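Local coordinates for protein glucosamine-6-phosphate deaminase (Bacillus subtilis, PDB 2BKX) that belongs to the glucosamine-6-phosphate isomerase/6-phosphogluconolactonase family, of Rossmann-like fold, and here holds fructose-6-phosphate in a pocket, at residues V3-T8 with I233-A238; S57-T62 with H91-P96; F141-T146 with V155-Q160. All blocks are in the same frame, centred on the assembly; numbering follows the deposited sequence. Where two conformers were deposited one is given.

The three contacts do not touch one another. Interaction 1 joins the two ends of the chain through a parallel strand pair, and the other two both lie within the residues it brackets. Interaction 2, between the loops 57-62 and 91-96, has its centre about 30 Å from that of interaction 1. Interaction 3 is about 32 Å from interaction 2, centre to centre, on the opposite side of the chain's centre; it shares with interaction 1 the same mixed sheet, their nearest atoms lying about 14 Å apart. Relative to bound fructose-6-phosphate, the F141 side chain of interaction 3 is about 4 Å away and the D234 side chain of interaction 1 about 11 Å.

Interaction 1: V3-T8 with I233-A238; sequences VMECQT and IDREAA
E5 lays its CG over the centre of the R235 guanidinium, 3.7 Å above the plane, and its carboxylate stays on that face; N of Q7 lies at the edge. The two side chains cross at about a right angle, with carboxylate and guanidinium planes 66° apart, and OE2 of E5 closes a salt bridge to NH2 of R235 at 2.6 Å from above the guanidinium plane. Chi1 of -153° puts CG of E5 anti to the backbone N, and the extended chain beyond it carries OE2 to R235, whose own chain is bent at chi2. The other carboxylate oxygen, OE1, pairs with R241, giving E5 a cationic partner for each oxygen. NE of R235 adds a weak bond to O of C6. The backbones pair in parallel: N of I233 donates to O of M4 at 3.0 Å, and N of C6 to O of I233 at 2.8 Å. CG1 of V3 meets CD1 of I233 at 3.5 Å, and a water spans O of Q7 and OE1 of E236. Strand 2-6 thus adds to the sheet beside 229-234, whose other neighbour is 193-197. Helix 9-26 receives M4 and C6, while helix 203-211 receives V3 and I233.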
# COMPACT_ATOMS: atom_id res chain seq x y z
N VAL A 3 -13.99 -10.76 -3.40
CA VAL A 3 -14.35 -9.86 -2.31
C VAL A 3 -14.73 -10.67 -1.11
O VAL A 3 -15.59 -11.54 -1.19
CB VAL A 3 -15.49 -8.90 -2.72
CG1 VAL A 3 -15.81 -7.93 -1.61
CG2 VAL A 3 -15.10 -8.14 -3.98
N MET A 4 -14.09 -10.39 0.03
CA MET A 4 -14.32 -11.12 1.27
C MET A 4 -14.76 -10.09 2.34
O MET A 4 -13.96 -9.22 2.72
CB MET A 4 -12.97 -11.71 1.69
CG MET A 4 -12.85 -13.21 1.85
SD MET A 4 -12.49 -13.60 3.59
CE MET A 4 -12.01 -15.32 3.48
N GLU A 5 -16.00 -10.16 2.81
CA GLU A 5 -16.44 -9.34 3.92
C GLU A 5 -15.91 -9.98 5.20
O GLU A 5 -15.94 -11.20 5.39
CB GLU A 5 -17.98 -9.18 3.99
CG GLU A 5 -18.41 -7.85 4.68
CD GLU A 5 -19.92 -7.54 4.54
OE1 GLU A 5 -20.44 -7.47 3.40
OE2 GLU A 5 -20.56 -7.33 5.59
N CYS A 6 -15.37 -9.13 6.06
CA CYS A 6 -14.78 -9.50 7.35
C CYS A 6 -15.65 -8.89 8.42
O CYS A 6 -16.10 -7.77 8.29
CB CYS A 6 -13.35 -8.92 7.45
SG CYS A 6 -12.27 -9.56 6.13
N GLN A 7 -15.83 -9.61 9.53
CA GLN A 7 -16.71 -9.16 10.60
C GLN A 7 -16.15 -7.95 11.34
O GLN A 7 -16.91 -7.09 11.81
CB GLN A 7 -16.88 -10.30 11.62
CG GLN A 7 -18.29 -10.67 11.92
CD GLN A 7 -18.40 -11.91 12.85
OE1 GLN A 7 -18.76 -11.79 14.01
NE2 GLN A 7 -18.03 -13.09 12.32
N THR A 8 -14.82 -7.90 11.44
CA THR A 8 -14.13 -6.90 12.21
C THR A 8 -12.81 -6.56 11.53
O THR A 8 -12.30 -7.34 10.72
CB THR A 8 -13.77 -7.40 13.63
OG1 THR A 8 -12.87 -8.50 13.50
CG2 THR A 8 -14.99 -7.85 14.39
N ILE A 233 -12.90 -6.44 3.15
CA ILE A 233 -13.70 -5.26 3.51
C ILE A 233 -14.37 -5.55 4.83
O ILE A 233 -15.09 -6.53 4.93
CB ILE A 233 -14.77 -5.00 2.45
CG1 ILE A 233 -14.14 -4.92 1.03
CG2 ILE A 233 -15.50 -3.71 2.74
CD1 ILE A 233 -15.12 -4.82 -0.14
N ASP A 234 -14.15 -4.70 5.83
CA ASP A 234 -14.87 -4.89 7.09
C ASP A 234 -16.30 -4.37 7.02
O ASP A 234 -16.72 -3.78 6.03
CB ASP A 234 -14.08 -4.43 8.29
CG ASP A 234 -13.97 -2.94 8.44
OD1 ASP A 234 -14.68 -2.16 7.75
OD2 ASP A 234 -13.18 -2.55 9.33
N ARG A 235 -17.09 -4.65 8.06
CA ARG A 235 -18.55 -4.38 8.04
C ARG A 235 -18.83 -2.90 7.82
O ARG A 235 -19.69 -2.52 7.05
CB ARG A 235 -19.21 -4.89 9.33
CG ARG A 235 -19.06 -6.35 9.50
CD ARG A 235 -19.87 -7.17 8.53
NE ARG A 235 -19.32 -8.52 8.38
CZ ARG A 235 -19.91 -9.53 7.74
NH1 ARG A 235 -19.30 -10.71 7.68
NH2 ARG A 235 -21.09 -9.36 7.15
N GLU A 236 -18.08 -2.05 8.46
CA GLU A 236 -18.28 -0.63 8.35
C GLU A 236 -17.99 -0.13 6.93
O GLU A 236 -18.68 0.73 6.39
CB GLU A 236 -17.42 0.09 9.38
CG GLU A 236 -17.94 -0.06 10.83
CD GLU A 236 -17.83 -1.48 11.38
OE1 GLU A 236 -16.83 -2.17 11.06
OE2 GLU A 236 -18.74 -1.91 12.15
N ALA A 237 -16.95 -0.68 6.32
CA ALA A 237 -16.61 -0.30 4.96
C ALA A 237 -17.60 -0.84 3.93
O ALA A 237 -17.69 -0.28 2.85
CB ALA A 237 -15.22 -0.77 4.66
N ALA A 238 -18.33 -1.90 4.29
CA ALA A 238 -19.27 -2.56 3.38
C ALA A 238 -20.68 -1.99 3.44
O ALA A 238 -21.55 -2.46 2.72
CB ALA A 238 -19.33 -4.07 3.66
O HOH W 1 -16.90 -4.35 12.82

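Interaction 2: S57-T62 with H91-P96; sequences SFQNIT and HIDSKP
OD2 of D93 is gripped by two donors: OG of S57 at 2.9 Å on its syn side and NE2 of Q59 at 3.3 Å on its anti side, both from the same face of the carboxylate. The bond from NE2 is bent, with an N-H...O angle of 137°. OD1 takes the backbone N of F58 at 2.7 Å, nearly straight at 167°. CG of D93 sits between its own backbone N and carbonyl carbon (chi1 64°), which turns the carboxylate to the start of the 57-62 loop. OG of S57 also accepts from N of Q59, forming an ST turn, and a type I turn follows from F58 to I61.

The F58 ring has OD1 of D93 at its edge and I92 over one face, where CG2 stands 3.9 Å from the centroid in a CH-pi contact, displaced toward the rim. Beyond the turn, NZ of K95 donates to O of Q59 at 2.9 Å, from above the carbonyl plane, with a weak bond to OD1 of N60. Helix 9-26 packs I24 against F58 and I61.

Three donors on one carboxylate would be expected to stabilise its negative charge and so favour the ionised form, while the K95 ammonium would polarise the Q59 carbonyl; together they clamp two loops that each precede a strand of the sheet.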
# COMPACT_ATOMS: atom_id res chain seq x y z
N SER A 57 9.78 -16.78 9.35
CA SER A 57 11.04 -16.06 9.04
C SER A 57 10.91 -15.13 7.84
O SER A 57 10.36 -15.48 6.80
CB SER A 57 12.17 -17.03 8.73
OG SER A 57 13.39 -16.32 8.45
N PHE A 58 11.51 -13.96 7.95
CA PHE A 58 11.56 -12.97 6.90
C PHE A 58 12.97 -12.83 6.30
O PHE A 58 13.28 -11.88 5.60
CB PHE A 58 11.05 -11.64 7.48
CG PHE A 58 9.63 -11.72 8.10
CD1 PHE A 58 9.43 -12.18 9.39
CD2 PHE A 58 8.52 -11.24 7.41
CE1 PHE A 58 8.13 -12.25 9.96
CE2 PHE A 58 7.22 -11.31 7.97
CZ PHE A 58 7.04 -11.81 9.24
N GLN A 59 13.84 -13.81 6.57
CA GLN A 59 15.25 -13.66 6.23
C GLN A 59 15.59 -13.42 4.77
O GLN A 59 16.57 -12.76 4.45
CB GLN A 59 16.07 -14.86 6.77
CG GLN A 59 16.24 -14.77 8.26
CD GLN A 59 17.25 -15.72 8.85
OE1 GLN A 59 18.03 -16.37 8.14
NE2 GLN A 59 17.26 -15.76 10.18
N ASN A 60 14.79 -13.96 3.86
CA ASN A 60 15.13 -13.84 2.46
C ASN A 60 14.18 -12.96 1.66
O ASN A 60 14.33 -12.87 0.43
CB ASN A 60 15.34 -15.21 1.82
CG ASN A 60 16.62 -15.85 2.33
OD1 ASN A 60 17.72 -15.45 1.94
ND2 ASN A 60 16.48 -16.77 3.25
N ILE A 61 13.30 -12.26 2.36
CA ILE A 61 12.33 -11.42 1.68
C ILE A 61 12.96 -10.12 1.20
O ILE A 61 13.96 -9.66 1.74
CB ILE A 61 11.04 -11.10 2.51
CG1 ILE A 61 11.27 -10.06 3.63
CG2 ILE A 61 10.38 -12.38 3.01
CD1 ILE A 61 9.97 -9.48 4.19
N THR A 62 12.37 -9.60 0.14
CA THR A 62 12.61 -8.24 -0.33
C THR A 62 11.30 -7.50 -0.27
O THR A 62 10.28 -8.10 -0.54
CB THR A 62 13.14 -8.25 -1.78
OG1 THR A 62 14.38 -8.99 -1.81
CG2 THR A 62 13.34 -6.87 -2.33
N HIS A 91 11.07 -5.28 13.90
CA HIS A 91 10.50 -6.38 14.65
C HIS A 91 10.69 -7.73 13.97
O HIS A 91 10.26 -8.74 14.53
CB HIS A 91 8.99 -6.13 14.85
CG HIS A 91 8.67 -4.92 15.65
ND1 HIS A 91 9.10 -4.76 16.96
CD2 HIS A 91 7.95 -3.81 15.36
CE1 HIS A 91 8.68 -3.60 17.41
NE2 HIS A 91 7.98 -3.00 16.46
N ILE A 92 11.33 -7.77 12.81
CA ILE A 92 11.47 -8.99 12.04
C ILE A 92 12.94 -9.29 11.71
O ILE A 92 13.81 -8.44 11.89
CB ILE A 92 10.64 -8.93 10.72
CG1 ILE A 92 11.11 -7.81 9.80
CG2 ILE A 92 9.15 -8.76 11.05
CD1 ILE A 92 10.41 -7.78 8.45
N ASP A 93 13.21 -10.50 11.21
CA ASP A 93 14.58 -10.96 10.95
C ASP A 93 14.92 -10.86 9.49
O ASP A 93 15.60 -11.73 8.92
CB ASP A 93 14.74 -12.43 11.44
CG ASP A 93 13.85 -13.44 10.68
OD1 ASP A 93 12.80 -13.04 10.14
OD2 ASP A 93 14.21 -14.65 10.61
N SER A 94 14.50 -9.77 8.85
CA SER A 94 14.84 -9.52 7.45
C SER A 94 16.28 -9.04 7.29
O SER A 94 16.94 -8.72 8.27
CB SER A 94 13.85 -8.49 6.91
OG SER A 94 13.99 -7.29 7.62
N LYS A 95 16.74 -8.94 6.04
CA LYS A 95 17.96 -8.19 5.73
C LYS A 95 17.57 -6.75 5.45
O LYS A 95 16.90 -6.46 4.44
CB LYS A 95 18.67 -8.76 4.50
CG LYS A 95 19.17 -10.19 4.66
CD LYS A 95 19.96 -10.59 3.41
CE LYS A 95 20.36 -12.06 3.49
NZ LYS A 95 19.20 -12.97 3.33
N PRO A 96 17.96 -5.81 6.33
CA PRO A 96 17.51 -4.42 6.14
C PRO A 96 17.77 -3.80 4.79
O PRO A 96 17.02 -2.93 4.37
CB PRO A 96 18.23 -3.67 7.27
CG PRO A 96 18.43 -4.69 8.34
CD PRO A 96 18.68 -5.98 7.61
O HOH W 2 15.49 -10.15 3.85

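Interaction 3: F141-T146 with V155-Q160; sequences FNEPGT and VTLNEQ
E143 and N158 reach toward each other tip to tip, their carboxylate and amide planes only 11° apart and stacked, with CD of E143 3.6 Å from CG of N158. Alongside this stack, N of N158 donates to OE2 of E143 at 2.9 Å, from 43° above the carboxylate plane. A bend at chi2 (-80°) of E143 places CD against the amide. A water accepts from ND2 of N158 and donates to O of P144, tying the amide to the neighbouring turn.

F141 and L157 instead meet obliquely: CD2 of L157 lies over one face of the ring, 3.8 Å from its centroid and shifted toward the rim, a CH-pi contact. CB of F141 also touches CG2 of V155 at 3.9 Å. The type II turn from E143 to T146 is closed by N and OG1 of T146, both donating to O of E143.

OE2 of E143 also bonds T161 of helix 159-165, and OE1 bonds N136 and H138. Since H138 lines the fructose-6-phosphate pocket, E143 is a second-shell group, linking that pocket residue to the start of the helix. With two polar partners on each oxygen, its buried carboxylate is fixed in rotation.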
# COMPACT_ATOMS: atom_id res chain seq x y z
N PHE A 141 -0.52 6.78 -4.28
CA PHE A 141 -1.01 8.17 -4.40
C PHE A 141 -1.35 8.53 -5.84
O PHE A 141 -1.20 9.69 -6.29
CB PHE A 141 -0.04 9.17 -3.77
CG PHE A 141 -0.03 9.18 -2.26
CD1 PHE A 141 1.17 9.35 -1.62
CD2 PHE A 141 -1.20 9.10 -1.49
CE1 PHE A 141 1.23 9.46 -0.22
CE2 PHE A 141 -1.13 9.18 -0.08
CZ PHE A 141 0.08 9.37 0.53
N ASN A 142 -1.84 7.53 -6.57
CA ASN A 142 -2.41 7.75 -7.90
C ASN A 142 -3.81 8.28 -7.77
O ASN A 142 -4.73 7.52 -7.47
CB ASN A 142 -2.39 6.45 -8.71
CG ASN A 142 -1.01 5.93 -8.90
OD1 ASN A 142 -0.25 6.44 -9.74
ND2 ASN A 142 -0.66 4.88 -8.17
N GLU A 143 -3.94 9.62 -7.89
CA GLU A 143 -5.21 10.29 -7.67
C GLU A 143 -6.09 10.19 -8.90
O GLU A 143 -5.63 9.86 -10.00
CB GLU A 143 -4.98 11.75 -7.31
CG GLU A 143 -4.13 11.98 -6.06
CD GLU A 143 -4.82 11.83 -4.73
OE1 GLU A 143 -5.80 11.07 -4.62
OE2 GLU A 143 -4.42 12.50 -3.74
N PRO A 144 -7.39 10.50 -8.74
CA PRO A 144 -8.26 10.51 -9.91
C PRO A 144 -7.70 11.28 -11.09
O PRO A 144 -7.11 12.35 -10.93
CB PRO A 144 -9.53 11.15 -9.35
CG PRO A 144 -9.55 10.74 -7.92
CD PRO A 144 -8.12 10.79 -7.50
N GLY A 145 -7.84 10.66 -12.26
CA GLY A 145 -7.29 11.19 -13.48
C GLY A 145 -5.97 10.60 -13.90
O GLY A 145 -5.46 10.95 -14.97
N THR A 146 -5.38 9.72 -13.08
CA THR A 146 -4.10 9.15 -13.41
C THR A 146 -4.29 8.06 -14.47
O THR A 146 -5.17 7.21 -14.37
CB THR A 146 -3.45 8.54 -12.14
OG1 THR A 146 -3.27 9.55 -11.15
CG2 THR A 146 -2.09 7.93 -12.40
N VAL A 155 3.73 13.20 -7.71
CA VAL A 155 2.34 13.63 -7.72
C VAL A 155 2.07 14.77 -6.76
O VAL A 155 2.73 14.89 -5.72
CB VAL A 155 1.39 12.46 -7.39
CG1 VAL A 155 1.57 11.38 -8.44
CG2 VAL A 155 1.64 11.91 -5.96
N THR A 156 1.10 15.59 -7.13
CA THR A 156 0.58 16.61 -6.24
C THR A 156 -0.65 15.99 -5.59
O THR A 156 -1.59 15.62 -6.27
CB THR A 156 0.24 17.90 -7.01
OG1 THR A 156 1.43 18.39 -7.61
CG2 THR A 156 -0.37 18.98 -6.12
N LEU A 157 -0.64 15.87 -4.27
CA LEU A 157 -1.72 15.26 -3.55
C LEU A 157 -3.01 16.07 -3.65
O LEU A 157 -3.02 17.31 -3.57
CB LEU A 157 -1.37 15.07 -2.08
CG LEU A 157 -0.13 14.21 -1.83
CD1 LEU A 157 0.17 14.17 -0.35
CD2 LEU A 157 -0.31 12.80 -2.32
N ASN A 158 -4.12 15.37 -3.82
CA ASN A 158 -5.40 16.06 -3.80
C ASN A 158 -5.69 16.59 -2.41
O ASN A 158 -5.26 16.03 -1.39
CB ASN A 158 -6.52 15.11 -4.21
CG ASN A 158 -6.58 14.85 -5.71
OD1 ASN A 158 -5.70 15.24 -6.51
ND2 ASN A 158 -7.65 14.17 -6.10
N GLU A 159 -6.48 17.64 -2.33
CA GLU A 159 -6.85 18.16 -1.02
C GLU A 159 -7.54 17.12 -0.13
O GLU A 159 -7.32 17.09 1.08
CB GLU A 159 -7.67 19.44 -1.14
CG GLU A 159 -6.92 20.58 -1.91
CD GLU A 159 -5.42 20.80 -1.54
OE1 GLU A 159 -5.00 20.74 -0.36
OE2 GLU A 159 -4.63 21.08 -2.47
N GLN A 160 -8.36 16.25 -0.71
CA GLN A 160 -9.02 15.21 0.12
C GLN A 160 -8.01 14.29 0.80
O GLN A 160 -8.24 13.83 1.91
CB GLN A 160 -9.97 14.39 -0.71
CG GLN A 160 -10.88 13.55 0.08
CD GLN A 160 -11.55 12.53 -0.76
OE1 GLN A 160 -12.74 12.62 -1.04
NE2 GLN A 160 -10.78 11.57 -1.20
O HOH W 3 -7.54 14.34 -9.13